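Local structure of orotidine-5-phosphate decarboxylase/orotate phosphoribosyltransferase, putative (Ompdcase-oprtase, putative) (Leishmania infantum, 3QW3) at residues 161-166 against 191-196; 131-136 against 173-178; 151-156 against 184-189; 124-129 against 167-172; 83-88 against 106-111. The protein probably catalyses decarboxylation of orotidine 5'-phosphate to UMP, this chain being the decarboxylase domain of a longer protein that also carries an orotate phosphoribosyltransferase. All blocks are in the same frame, centred on the assembly; numbering follows the deposited sequence.

How the interactions relate
All five contacts belong to one beta/alpha barrel. Interactions 2 and 5 are its buried core: both are parallel strand pairs held by backbone hydrogen bonds, and they adjoin because strands 107-110 and 129-135 are neighbours in the sheet. Interaction 3, though buried, and the partly buried interaction 1 lie further out and share helix 154-163, the first at its start and the second at its C-terminal end; here carboxylate and guanidinium side chains do more of the work, and one sulfate is held by arginines beside both contacts. Interaction 4 is a partly buried meeting of two loops that lead into the strands of interaction 2. Interactions 1, 2, 3 and 5 also reach the second subunit, whereas interaction 4 does not.

Interaction 1: residues 161-166 against 191-196; sequences RAEGPW and APTLWF. With SO4 (sulfate ion), chain F.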
# COMPACT_ATOMS: atom_id res chain seq x y z
N ARG A 161 -19.59 1.12 0.04
CA ARG A 161 -19.05 0.29 1.11
C ARG A 161 -18.53 1.14 2.26
O ARG A 161 -18.78 0.85 3.42
CB ARG A 161 -17.91 -0.58 0.57
CG ARG A 161 -18.33 -1.97 0.20
CD ARG A 161 -17.38 -2.57 -0.81
NE ARG A 161 -17.84 -3.87 -1.27
CZ ARG A 161 -18.74 -4.06 -2.23
NH1 ARG A 161 -19.31 -3.04 -2.85
NH2 ARG A 161 -19.08 -5.30 -2.56
N ALA A 162 -17.81 2.21 1.91
CA ALA A 162 -17.19 3.07 2.90
C ALA A 162 -18.23 3.80 3.75
O ALA A 162 -18.09 3.84 4.97
CB ALA A 162 -16.25 4.06 2.21
N GLU A 163 -19.25 4.37 3.11
CA GLU A 163 -20.34 5.05 3.81
C GLU A 163 -21.19 4.06 4.60
O GLU A 163 -21.70 4.38 5.68
CB GLU A 163 -21.21 5.84 2.82
CG GLU A 163 -22.41 6.59 3.42
CD GLU A 163 -22.05 7.92 4.09
OE1 GLU A 163 -21.20 8.67 3.58
OE2 GLU A 163 -22.65 8.22 5.14
N GLY A 164 -21.32 2.85 4.06
CA GLY A 164 -22.15 1.80 4.64
C GLY A 164 -21.41 0.89 5.61
O GLY A 164 -21.04 1.32 6.70
N PRO A 165 -21.18 -0.38 5.22
CA PRO A 165 -20.64 -1.40 6.12
C PRO A 165 -19.31 -1.06 6.79
O PRO A 165 -19.10 -1.43 7.95
CB PRO A 165 -20.50 -2.65 5.23
CG PRO A 165 -20.78 -2.20 3.84
CD PRO A 165 -21.56 -0.94 3.91
N TRP A 166 -18.41 -0.37 6.10
CA TRP A 166 -17.08 -0.09 6.64
C TRP A 166 -17.05 0.90 7.81
O TRP A 166 -16.17 0.83 8.67
CB TRP A 166 -16.11 0.37 5.54
CG TRP A 166 -15.79 -0.69 4.51
CD1 TRP A 166 -16.07 -2.03 4.57
CD2 TRP A 166 -15.07 -0.50 3.28
NE1 TRP A 166 -15.60 -2.67 3.45
CE2 TRP A 166 -14.98 -1.76 2.64
CE3 TRP A 166 -14.51 0.61 2.64
CZ2 TRP A 166 -14.36 -1.93 1.40
CZ3 TRP A 166 -13.88 0.44 1.41
CH2 TRP A 166 -13.81 -0.83 0.80
N ALA A 191 -21.81 8.64 -0.88
CA ALA A 191 -21.29 8.80 0.47
C ALA A 191 -21.55 10.23 0.96
O ALA A 191 -20.66 11.08 0.90
CB ALA A 191 -19.79 8.48 0.52
N PRO A 192 -22.77 10.49 1.46
CA PRO A 192 -23.16 11.85 1.84
C PRO A 192 -22.48 12.44 3.08
O PRO A 192 -22.45 13.66 3.24
CB PRO A 192 -24.68 11.72 2.08
CG PRO A 192 -25.08 10.47 1.36
CD PRO A 192 -23.91 9.56 1.54
N THR A 193 -21.93 11.60 3.96
CA THR A 193 -21.39 12.10 5.23
C THR A 193 -19.87 12.03 5.38
O THR A 193 -19.30 12.69 6.26
CB THR A 193 -22.04 11.42 6.47
OG1 THR A 193 -21.60 10.06 6.57
CG2 THR A 193 -23.56 11.48 6.40
N LEU A 194 -19.20 11.22 4.56
CA LEU A 194 -17.77 10.99 4.77
C LEU A 194 -16.91 12.19 4.40
O LEU A 194 -17.23 12.92 3.47
CB LEU A 194 -17.29 9.77 3.98
CG LEU A 194 -18.02 8.45 4.24
CD1 LEU A 194 -17.27 7.33 3.55
CD2 LEU A 194 -18.17 8.16 5.73
N TRP A 195 -15.82 12.38 5.13
CA TRP A 195 -14.81 13.35 4.74
C TRP A 195 -14.06 12.83 3.52
O TRP A 195 -13.76 11.63 3.44
CB TRP A 195 -13.81 13.58 5.87
CG TRP A 195 -14.28 14.61 6.84
CD1 TRP A 195 -15.11 14.42 7.91
CD2 TRP A 195 -13.93 16.00 6.83
NE1 TRP A 195 -15.30 15.61 8.58
CE2 TRP A 195 -14.59 16.60 7.93
CE3 TRP A 195 -13.13 16.79 6.00
CZ2 TRP A 195 -14.47 17.96 8.22
CZ3 TRP A 195 -13.01 18.16 6.29
CH2 TRP A 195 -13.68 18.72 7.39
N PHE A 196 -13.79 13.72 2.58
CA PHE A 196 -12.94 13.39 1.43
C PHE A 196 -11.59 14.07 1.61
O PHE A 196 -11.53 15.26 1.97
CB PHE A 196 -13.54 13.86 0.10
CG PHE A 196 -14.88 13.28 -0.27
CD1 PHE A 196 -15.47 12.24 0.45
CD2 PHE A 196 -15.55 13.76 -1.39
CE1 PHE A 196 -16.72 11.73 0.08
CE2 PHE A 196 -16.79 13.26 -1.78
CZ PHE A 196 -17.37 12.24 -1.04
S SO4 F . -22.45 -4.93 -4.34
O1 SO4 F . -22.81 -6.33 -4.54
O2 SO4 F . -23.21 -4.38 -3.22
O3 SO4 F . -21.03 -4.83 -4.05
O4 SO4 F . -22.74 -4.18 -5.56
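The indole of Trp166 has Arg161 CB over the centre of one face, 3.7 Å above the plane, and its NE1 is hydrogen-bonded to Asp143 of the second subunit. The guanidinium of Arg161, carried out on a chain extended from CG to NE, meets a sulfate at its edge. Arg161 NH1 reaches sulfate O3 at 2.8 Å and Arg161 NH2 the same O3 at a very short 2.5 Å; the ion, probably from the crystallisation liquor, is also bound by Arg152. The third flat group, the carboxylate of Glu163, carries the contact with 191-196. Glu163 OE2 accepts from Thr193 OG1 at 2.6 Å through the syn lone pair, while Glu163 OE1 is met from above the carboxylate plane by Thr193 N at 3.0 Å, a fairly straight bond (161°). Leu194 N adds a weak second bond to Glu163 OE1 at 3.4 Å, the third across the contact. These contacts join the last turn of helix 154-163 to the loop between helix 181-190 and strand 196-198, so two consecutive outer helices of a beta/alpha barrel are tied together where each one ends. CG of Glu163 is anti to the backbone N (chi1 179°) and the chain then bends at chi2 (79°), which swings the carboxylate across the backbone of the loop as it passes Ala191 and the Pro192 ring. Next to Glu163 the contact turns apolar: Ala162 CB touches Leu194 CD1 at 3.7 Å, and both side chains rest on Leu174 of strand 172-176. The loop has a second hold from Arg188, whose NH1 is hydrogen-bonded to the carbonyls of Ala191 and Leu194.

Interaction 2: residues 131-136 against 173-178; sequences FVLCKT and GLVVGA
Two neighbouring parallel strands of the beta/alpha barrel run together here, with 39° between their directions and a beta bulge partway along. Val132 N donates to Gly173 O at 2.9 Å in an almost straight bond (176°), and Val175 N answers to Val132 O at 2.8 Å; in both the donor stands above the carbonyl plane. At the bulge Val175 O takes two donors, Cys134 N at 3.0 Å and Lys135 N at 3.1 Å, both in its carbonyl plane. The pairing thereby slips by one residue, from Leu133 opposite Val175 to Lys135 opposite Val176, and Gly177 N to Lys135 O at 2.8 Å closes the new register. On one face of the sheet Val175 CG2 lies against Phe131 CB and, at 4.0 Å, Leu133 CD2, the Leu133 and Val175 side chains lying side by side and pointing the same way. Bare Gly173 lets Phe131 CD1 settle close to its CA. On the other face Leu174 and Val176 look toward the helices. At the bulge Cys134 points toward the other strand, and its CB packs on Leu174 CD2 at 3.9 Å. One layer further out, Ala159 of helix 154-163 and Val187 of helix 181-190 cover Leu174, and Val187 also covers Val176 and Cys134. The carbonyl of Cys134 is hydrogen-bonded to Tyr113 OH of the second subunit. Lys135 leaves the pair on a chain bent at chi2 and chi4, so that Lys135 NZ is hydrogen-bonded to Ser141 OG and curls back to donate to Thr136 O at 3.2 Å.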
# COMPACT_ATOMS: atom_id res chain seq x y z
N PHE A 131 -8.47 7.09 5.57
CA PHE A 131 -8.90 7.59 4.27
C PHE A 131 -8.62 6.54 3.21
O PHE A 131 -7.46 6.25 2.90
CB PHE A 131 -8.18 8.90 3.95
CG PHE A 131 -8.68 10.08 4.75
CD1 PHE A 131 -9.80 10.78 4.32
CD2 PHE A 131 -8.03 10.48 5.91
CE1 PHE A 131 -10.28 11.88 5.06
CE2 PHE A 131 -8.50 11.57 6.66
CZ PHE A 131 -9.63 12.27 6.22
N VAL A 132 -9.69 5.97 2.66
CA VAL A 132 -9.58 4.85 1.72
C VAL A 132 -9.58 5.37 0.29
O VAL A 132 -10.42 6.19 -0.09
CB VAL A 132 -10.75 3.85 1.90
CG1 VAL A 132 -10.57 2.66 0.95
CG2 VAL A 132 -10.80 3.37 3.34
N LEU A 133 -8.63 4.89 -0.52
CA LEU A 133 -8.57 5.29 -1.92
C LEU A 133 -9.88 5.01 -2.61
O LEU A 133 -10.44 3.92 -2.48
CB LEU A 133 -7.44 4.56 -2.65
CG LEU A 133 -6.03 4.64 -2.05
CD1 LEU A 133 -5.08 3.83 -2.95
CD2 LEU A 133 -5.56 6.07 -1.92
N CYS A 134 -10.39 6.00 -3.34
CA CYS A 134 -11.67 5.84 -4.03
C CYS A 134 -11.53 6.19 -5.51
O CYS A 134 -11.59 5.32 -6.37
CB CYS A 134 -12.75 6.67 -3.34
SG CYS A 134 -14.37 6.55 -4.11
N LYS A 135 -11.31 7.48 -5.78
CA LYS A 135 -11.10 7.94 -7.14
C LYS A 135 -9.86 8.81 -7.18
O LYS A 135 -9.79 9.83 -6.51
CB LYS A 135 -12.33 8.72 -7.63
CG LYS A 135 -12.20 9.27 -9.06
CD LYS A 135 -12.30 8.16 -10.10
CE LYS A 135 -12.40 8.72 -11.52
NZ LYS A 135 -11.17 9.44 -11.97
N THR A 136 -8.88 8.39 -7.97
CA THR A 136 -7.66 9.17 -8.17
C THR A 136 -7.62 9.72 -9.60
O THR A 136 -8.30 9.21 -10.49
CB THR A 136 -6.39 8.36 -7.79
OG1 THR A 136 -6.35 7.14 -8.54
CG2 THR A 136 -6.41 8.02 -6.31
N GLY A 173 -12.91 7.77 5.84
CA GLY A 173 -12.96 8.83 4.85
C GLY A 173 -12.57 8.25 3.51
O GLY A 173 -12.23 7.07 3.41
N LEU A 174 -12.63 9.07 2.47
CA LEU A 174 -12.28 8.64 1.12
C LEU A 174 -11.28 9.57 0.48
O LEU A 174 -11.33 10.78 0.71
CB LEU A 174 -13.53 8.59 0.24
CG LEU A 174 -14.59 7.54 0.60
CD1 LEU A 174 -15.85 7.80 -0.19
CD2 LEU A 174 -14.06 6.15 0.31
N VAL A 175 -10.37 9.01 -0.33
CA VAL A 175 -9.48 9.83 -1.16
C VAL A 175 -10.13 9.99 -2.53
O VAL A 175 -10.39 9.01 -3.22
CB VAL A 175 -8.06 9.20 -1.30
CG1 VAL A 175 -7.15 10.13 -2.14
CG2 VAL A 175 -7.45 8.96 0.07
N VAL A 176 -10.41 11.24 -2.90
CA VAL A 176 -11.14 11.56 -4.13
C VAL A 176 -10.47 12.76 -4.79
O VAL A 176 -10.44 13.85 -4.20
CB VAL A 176 -12.65 11.88 -3.88
CG1 VAL A 176 -13.43 11.90 -5.20
CG2 VAL A 176 -13.28 10.87 -2.92
N GLY A 177 -9.96 12.57 -6.00
CA GLY A 177 -9.24 13.61 -6.74
C GLY A 177 -10.10 14.81 -7.12
O GLY A 177 -11.31 14.70 -7.23
N ALA A 178 -9.44 15.95 -7.31
CA ALA A 178 -10.13 17.20 -7.67
C ALA A 178 -10.32 17.39 -9.18
O ALA A 178 -11.15 18.19 -9.61
CB ALA A 178 -9.40 18.40 -7.07

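Interaction 3: residues 151-156 against 184-189; sequences DRYLYE and LARVRA. With SO4 (sulfate ion), chain F.
Charge and polarity come first. Glu156 OE2 accepts from the backbone N of Tyr153 through its anti lone pair at 3.0 Å, nearly straight at 170°, so the side chain of Glu156, three residues into the helix, holds the backbone N of Tyr153 at the N-cap position. That leaves OE1 to face helix 181-190, where one water donates both to Glu156 OE1 at 2.6 Å and to Arg186 O at 2.9 Å. Arg186 NH1 gives a weak hydrogen bond to Tyr155 OH at 3.3 Å. Away from this interface, Arg152 NH2 holds sulfate O4 at 2.7 Å, while NE of the same residue is salt-bridged to Glu160. Of the flat groups, the Arg186 guanidinium takes the ring edge of Tyr153 over its centre, with Tyr153 CE2 3.7 Å above the plane and the two planes 68° apart. The extended methylenes of Arg186 meanwhile run past the Glu156 carboxylate. Apolar contact is left to Tyr155 CD2 on Val187 CG2 at 3.7 Å; CG of Tyr155 sits between backbone N and carbonyl carbon (chi1 69°), which turns the ring toward that neighbour. Strand 172-176 lies between these two helices in sequence, and the contact of the start of helix 154-163 with helix 181-190 belongs to the outer helical layer of a beta/alpha barrel.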
# COMPACT_ATOMS: atom_id res chain seq x y z
N ASP A 151 -24.76 -0.95 -12.65
CA ASP A 151 -25.09 0.36 -13.19
C ASP A 151 -24.24 1.48 -12.59
O ASP A 151 -24.66 2.64 -12.55
N ARG A 152 -23.04 1.13 -12.12
CA ARG A 152 -22.13 2.13 -11.54
C ARG A 152 -20.66 1.77 -11.72
O ARG A 152 -20.33 0.65 -12.08
CB ARG A 152 -22.47 2.36 -10.06
CG ARG A 152 -22.18 1.19 -9.14
CD ARG A 152 -23.23 1.11 -8.05
NE ARG A 152 -22.75 0.36 -6.88
CZ ARG A 152 -22.76 -0.96 -6.77
NH1 ARG A 152 -23.22 -1.73 -7.75
NH2 ARG A 152 -22.29 -1.53 -5.66
N TYR A 153 -19.79 2.74 -11.47
CA TYR A 153 -18.35 2.54 -11.56
C TYR A 153 -17.83 1.85 -10.31
O TYR A 153 -18.44 1.94 -9.24
CB TYR A 153 -17.64 3.88 -11.75
CG TYR A 153 -18.00 4.59 -13.03
CD1 TYR A 153 -17.52 4.14 -14.26
CD2 TYR A 153 -18.81 5.73 -13.01
CE1 TYR A 153 -17.85 4.79 -15.44
CE2 TYR A 153 -19.15 6.39 -14.19
CZ TYR A 153 -18.66 5.92 -15.40
OH TYR A 153 -18.98 6.56 -16.57
N LEU A 154 -16.69 1.16 -10.43
CA LEU A 154 -16.06 0.53 -9.26
C LEU A 154 -15.86 1.53 -8.13
O LEU A 154 -16.06 1.19 -6.96
CB LEU A 154 -14.73 -0.15 -9.63
CG LEU A 154 -13.95 -0.77 -8.45
CD1 LEU A 154 -14.69 -1.97 -7.86
CD2 LEU A 154 -12.52 -1.16 -8.83
N TYR A 155 -15.47 2.76 -8.46
CA TYR A 155 -15.23 3.76 -7.41
C TYR A 155 -16.50 4.12 -6.64
O TYR A 155 -16.44 4.41 -5.44
CB TYR A 155 -14.49 4.99 -7.94
CG TYR A 155 -15.25 5.91 -8.88
CD1 TYR A 155 -15.03 5.86 -10.25
CD2 TYR A 155 -16.15 6.86 -8.38
CE1 TYR A 155 -15.71 6.71 -11.12
CE2 TYR A 155 -16.83 7.72 -9.24
CZ TYR A 155 -16.60 7.63 -10.61
OH TYR A 155 -17.26 8.47 -11.47
N GLU A 156 -17.65 4.08 -7.31
CA GLU A 156 -18.93 4.27 -6.64
C GLU A 156 -19.25 3.12 -5.69
O GLU A 156 -19.79 3.33 -4.61
CB GLU A 156 -20.05 4.46 -7.66
CG GLU A 156 -19.98 5.77 -8.43
CD GLU A 156 -21.11 5.91 -9.44
OE1 GLU A 156 -22.07 6.66 -9.15
OE2 GLU A 156 -21.04 5.26 -10.51
N LEU A 184 -16.37 13.34 -8.54
CA LEU A 184 -16.44 13.81 -7.17
C LEU A 184 -17.90 13.90 -6.69
O LEU A 184 -18.22 13.50 -5.58
CB LEU A 184 -15.74 15.16 -7.04
CG LEU A 184 -14.69 15.41 -5.95
CD1 LEU A 184 -14.22 16.86 -6.02
CD2 LEU A 184 -15.23 15.11 -4.57
N ALA A 185 -18.78 14.42 -7.55
CA ALA A 185 -20.21 14.51 -7.23
C ALA A 185 -20.87 13.14 -7.12
O ALA A 185 -21.74 12.94 -6.27
CB ALA A 185 -20.93 15.37 -8.26
N ARG A 186 -20.45 12.20 -7.96
CA ARG A 186 -20.95 10.82 -7.88
C ARG A 186 -20.60 10.21 -6.52
O ARG A 186 -21.43 9.56 -5.89
CB ARG A 186 -20.40 9.95 -9.01
CG ARG A 186 -21.01 10.24 -10.37
CD ARG A 186 -20.80 9.07 -11.32
NE ARG A 186 -21.31 9.37 -12.66
CZ ARG A 186 -20.58 9.89 -13.64
NH1 ARG A 186 -19.29 10.16 -13.47
NH2 ARG A 186 -21.15 10.13 -14.82
N VAL A 187 -19.37 10.44 -6.08
CA VAL A 187 -18.92 9.91 -4.79
C VAL A 187 -19.71 10.53 -3.64
O VAL A 187 -20.15 9.82 -2.73
CB VAL A 187 -17.39 10.08 -4.62
CG1 VAL A 187 -16.94 9.57 -3.26
CG2 VAL A 187 -16.66 9.34 -5.73
N ARG A 188 -19.91 11.85 -3.68
CA ARG A 188 -20.71 12.52 -2.66
C ARG A 188 -22.16 12.01 -2.61
O ARG A 188 -22.77 11.96 -1.54
CB ARG A 188 -20.65 14.04 -2.84
CG ARG A 188 -21.37 14.86 -1.75
CD ARG A 188 -20.96 14.43 -0.35
NE ARG A 188 -19.67 14.98 0.06
CZ ARG A 188 -18.92 14.49 1.04
NH1 ARG A 188 -19.30 13.41 1.71
NH2 ARG A 188 -17.77 15.08 1.34
N ALA A 189 -22.70 11.62 -3.76
CA ALA A 189 -24.04 11.04 -3.83
C ALA A 189 -24.11 9.66 -3.16
O ALA A 189 -25.11 9.33 -2.52
CB ALA A 189 -24.52 10.95 -5.27
S SO4 F . -22.45 -4.93 -4.34
O1 SO4 F . -22.81 -6.33 -4.54
O2 SO4 F . -23.21 -4.38 -3.22
O3 SO4 F . -21.03 -4.83 -4.05
O4 SO4 F . -22.74 -4.18 -5.56
O HOH W 1 -23.40 8.32 -7.64

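Interaction 4: residues 124-129 against 167-172; sequences RYPDKA and NVNGNV
Asn167 OD1 is held by one clear hydrogen bond, from Val172 N at 3.0 Å (157°), with the donor above the carbonyl plane. Together with Gly170 N to Asn167 O at 3.1 Å, it folds 167-172 into a compact loop, and Gly170 takes a positive phi of 63° within it. From this loop the Asn171 side chain reaches across to the type I turn Tyr125-Lys128, itself closed by Lys128 N to Tyr125 O at 3.1 Å. CG of Asn171 lies between its own backbone N and carbonyl carbon (chi1 62°), which brings the amide group in among the carbonyls of Tyr125 and Lys128; Asn171 CB is already 3.1 Å from Lys128 O. Further along, Ala129 CA makes a CH···O contact with Asn171 O at 3.2 Å, just where the two strands begin. Asn169 ND2 passes Arg124 CA at 3.7 Å on its way to a hydrogen bond with Met123 O, linking this loop to the end of helix 116-123. The two loops lead into neighbouring strands 129-135 and 172-176. They therefore form part of the floor of the beta/alpha barrel, at the end where its strands start and away from the end that bears the active site in this fold.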
# COMPACT_ATOMS: atom_id res chain seq x y z
N ARG A 124 -10.26 -0.07 13.50
CA ARG A 124 -10.57 -0.47 14.88
C ARG A 124 -10.11 0.56 15.92
O ARG A 124 -10.48 0.45 17.10
CB ARG A 124 -10.02 -1.87 15.18
CG ARG A 124 -8.51 -2.00 15.07
CD ARG A 124 -8.06 -3.45 15.25
NE ARG A 124 -8.27 -3.94 16.62
CZ ARG A 124 -7.41 -3.75 17.62
NH1 ARG A 124 -6.28 -3.08 17.43
NH2 ARG A 124 -7.69 -4.24 18.82
N TYR A 125 -9.31 1.53 15.49
CA TYR A 125 -8.90 2.65 16.34
C TYR A 125 -9.92 3.77 16.18
O TYR A 125 -9.86 4.52 15.20
CB TYR A 125 -7.53 3.19 15.91
CG TYR A 125 -6.31 2.32 16.16
CD1 TYR A 125 -6.08 1.16 15.43
CD2 TYR A 125 -5.35 2.72 17.09
CE1 TYR A 125 -4.94 0.39 15.65
CE2 TYR A 125 -4.21 1.95 17.32
CZ TYR A 125 -4.01 0.79 16.59
OH TYR A 125 -2.89 0.03 16.82
N PRO A 126 -10.86 3.91 17.13
CA PRO A 126 -11.93 4.90 16.96
C PRO A 126 -11.43 6.35 16.89
O PRO A 126 -12.07 7.19 16.25
CB PRO A 126 -12.81 4.70 18.20
CG PRO A 126 -12.43 3.36 18.74
CD PRO A 126 -10.97 3.22 18.43
N ASP A 127 -10.30 6.62 17.53
CA ASP A 127 -9.70 7.96 17.59
C ASP A 127 -8.86 8.31 16.36
O ASP A 127 -8.39 9.44 16.22
CB ASP A 127 -8.87 8.11 18.87
CG ASP A 127 -7.78 7.04 19.02
OD1 ASP A 127 -8.06 5.85 18.75
OD2 ASP A 127 -6.65 7.40 19.42
N LYS A 128 -8.67 7.33 15.47
CA LYS A 128 -7.87 7.50 14.26
C LYS A 128 -8.75 7.36 13.02
O LYS A 128 -9.73 6.62 13.02
CB LYS A 128 -6.73 6.47 14.21
CG LYS A 128 -5.85 6.42 15.46
CD LYS A 128 -4.99 7.67 15.63
CE LYS A 128 -4.21 7.62 16.93
NZ LYS A 128 -3.26 8.77 17.03
N ALA A 129 -8.39 8.08 11.96
CA ALA A 129 -9.18 8.02 10.73
C ALA A 129 -8.45 7.21 9.67
O ALA A 129 -7.22 7.15 9.66
CB ALA A 129 -9.47 9.40 10.22
N ASN A 167 -18.03 1.81 7.86
CA ASN A 167 -17.96 2.96 8.77
C ASN A 167 -18.55 2.73 10.16
O ASN A 167 -19.15 3.64 10.75
CB ASN A 167 -18.58 4.20 8.10
CG ASN A 167 -18.11 5.49 8.73
OD1 ASN A 167 -16.99 5.59 9.22
ND2 ASN A 167 -18.99 6.50 8.73
N VAL A 168 -18.36 1.53 10.69
CA VAL A 168 -18.86 1.17 12.02
C VAL A 168 -18.33 2.10 13.11
O VAL A 168 -19.06 2.45 14.05
CB VAL A 168 -18.56 -0.32 12.35
CG1 VAL A 168 -19.02 -0.69 13.76
CG2 VAL A 168 -19.22 -1.23 11.33
N ASN A 169 -17.08 2.53 12.98
CA ASN A 169 -16.48 3.41 13.99
C ASN A 169 -16.54 4.90 13.67
O ASN A 169 -16.00 5.72 14.41
CB ASN A 169 -15.04 2.98 14.31
CG ASN A 169 -14.99 1.81 15.27
OD1 ASN A 169 -15.92 1.58 16.04
ND2 ASN A 169 -13.89 1.05 15.23
N GLY A 170 -17.22 5.25 12.57
CA GLY A 170 -17.40 6.66 12.19
C GLY A 170 -16.09 7.35 11.88
O GLY A 170 -15.97 8.57 12.02
N ASN A 171 -15.10 6.56 11.45
CA ASN A 171 -13.75 7.06 11.23
C ASN A 171 -13.21 6.82 9.83
O ASN A 171 -12.00 6.94 9.60
CB ASN A 171 -12.78 6.52 12.30
CG ASN A 171 -12.65 4.99 12.27
OD1 ASN A 171 -11.80 4.43 12.97
ND2 ASN A 171 -13.47 4.31 11.48
N VAL A 172 -14.10 6.49 8.91
CA VAL A 172 -13.73 6.24 7.52
C VAL A 172 -13.91 7.49 6.67
O VAL A 172 -14.93 8.19 6.78
CB VAL A 172 -14.54 5.06 6.91
CG1 VAL A 172 -14.09 4.75 5.48
CG2 VAL A 172 -14.39 3.84 7.79

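Interaction 5: residues 83-88 against 106-111; sequences AKRGDI and HAITAS
Strands 83-85 and 107-110 run parallel but steeply twisted, 58° between their directions, and pair through Arg85 N to Thr109 O at 3.1 Å and Ser111 N to Arg85 O at 3.0 Å; Lys84, just before Arg85, takes left-handed backbone angles (phi 41°). Lys84 N donates to Thr109 OG1 at 2.9 Å. The hydroxyl sits between its own backbone N and carbonyl carbon (chi1 51°) and is hydrogen-bonded to Asp82 as well. The Lys84 side chain lies alongside Thr109, with Lys84 CG 3.4 Å from Thr109 OG1, and its NZ goes on to salt bridges with Asp82 and with Asp87 of the second subunit. Across the strand, Arg85 folds back so that Ala83 CB lies 3.5 Å above one face of its guanidinium, toward the rim, and Arg85 NH1 donates to an in-plane lone pair of Ala83 O at 3.0 Å. Its NH2 is salt-bridged to Glu56 of the second subunit. Ile108 CD1 fits against Arg85 CG at 3.9 Å, crossing it at about a right angle. Strand, helix 89-102 and strand make a beta-alpha-beta unit, and Asp82, Lys84 and Asp87 match the Asp-x-Lys-x-x-Asp motif of OMP decarboxylases, consistent with an active site completed across the dimer.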
# COMPACT_ATOMS: atom_id res chain seq x y z
N ALA A 83 0.41 6.95 3.49
CA ALA A 83 1.17 5.71 3.38
C ALA A 83 0.52 4.69 2.44
O ALA A 83 1.18 3.74 2.01
CB ALA A 83 1.33 5.11 4.78
N LYS A 84 -0.76 4.90 2.12
CA LYS A 84 -1.54 4.02 1.24
C LYS A 84 -1.25 2.53 1.51
O LYS A 84 -0.84 1.78 0.63
CB LYS A 84 -1.36 4.41 -0.23
CG LYS A 84 -1.82 5.85 -0.54
CD LYS A 84 -1.71 6.19 -2.03
CE LYS A 84 -2.19 7.62 -2.34
NZ LYS A 84 -1.27 8.67 -1.80
N ARG A 85 -1.47 2.13 2.76
CA ARG A 85 -1.20 0.76 3.18
C ARG A 85 -2.37 -0.16 2.90
O ARG A 85 -3.51 0.28 2.76
CB ARG A 85 -0.84 0.72 4.68
CG ARG A 85 0.38 1.57 5.08
CD ARG A 85 1.68 1.10 4.41
NE ARG A 85 2.88 1.59 5.09
CZ ARG A 85 3.82 2.36 4.54
NH1 ARG A 85 3.71 2.78 3.28
NH2 ARG A 85 4.88 2.72 5.26
N GLY A 86 -2.09 -1.45 2.81
CA GLY A 86 -3.15 -2.43 2.67
C GLY A 86 -2.57 -3.82 2.76
O GLY A 86 -1.77 -4.21 1.92
N ASP A 87 -2.95 -4.55 3.80
CA ASP A 87 -2.51 -5.93 3.98
C ASP A 87 -3.50 -6.58 4.92
O ASP A 87 -4.53 -6.00 5.21
CB ASP A 87 -1.09 -5.97 4.56
CG ASP A 87 -0.30 -7.19 4.09
OD1 ASP A 87 0.83 -7.01 3.57
OD2 ASP A 87 -0.79 -8.32 4.24
N ILE A 88 -3.20 -7.77 5.41
CA ILE A 88 -4.14 -8.42 6.33
C ILE A 88 -3.54 -8.75 7.69
O ILE A 88 -2.33 -8.63 7.88
CB ILE A 88 -4.81 -9.66 5.71
CG1 ILE A 88 -3.81 -10.49 4.89
CG2 ILE A 88 -5.98 -9.22 4.84
CD1 ILE A 88 -2.75 -11.19 5.70
N HIS A 106 -2.52 10.89 13.28
CA HIS A 106 -3.94 10.83 13.65
C HIS A 106 -4.78 10.10 12.61
O HIS A 106 -5.94 9.75 12.87
CB HIS A 106 -4.48 12.25 13.87
CG HIS A 106 -3.61 13.09 14.76
ND1 HIS A 106 -3.87 13.27 16.10
CD2 HIS A 106 -2.48 13.79 14.49
CE1 HIS A 106 -2.94 14.05 16.62
NE2 HIS A 106 -2.09 14.38 15.66
N ALA A 107 -4.20 9.86 11.43
CA ALA A 107 -4.90 9.25 10.33
C ALA A 107 -3.92 8.62 9.35
O ALA A 107 -2.72 8.96 9.35
CB ALA A 107 -5.78 10.28 9.61
N ILE A 108 -4.43 7.73 8.51
CA ILE A 108 -3.62 7.07 7.48
C ILE A 108 -4.43 6.93 6.20
O ILE A 108 -5.66 6.91 6.24
CB ILE A 108 -3.12 5.67 7.97
CG1 ILE A 108 -1.92 5.17 7.16
CG2 ILE A 108 -4.27 4.66 8.01
CD1 ILE A 108 -1.31 3.87 7.71
N THR A 109 -3.76 6.84 5.06
CA THR A 109 -4.43 6.48 3.81
C THR A 109 -4.26 4.99 3.56
O THR A 109 -3.27 4.39 3.97
CB THR A 109 -3.89 7.28 2.61
OG1 THR A 109 -2.46 7.18 2.57
CG2 THR A 109 -4.30 8.76 2.73
N ALA A 110 -5.23 4.39 2.88
CA ALA A 110 -5.25 2.94 2.69
C ALA A 110 -5.90 2.54 1.38
O ALA A 110 -6.82 3.22 0.90
CB ALA A 110 -5.96 2.26 3.85
N SER A 111 -5.42 1.44 0.80
CA SER A 111 -6.00 0.86 -0.42
C SER A 111 -7.20 -0.02 -0.05
O SER A 111 -7.16 -0.73 0.95
CB SER A 111 -4.94 0.02 -1.16
OG SER A 111 -5.55 -0.82 -2.13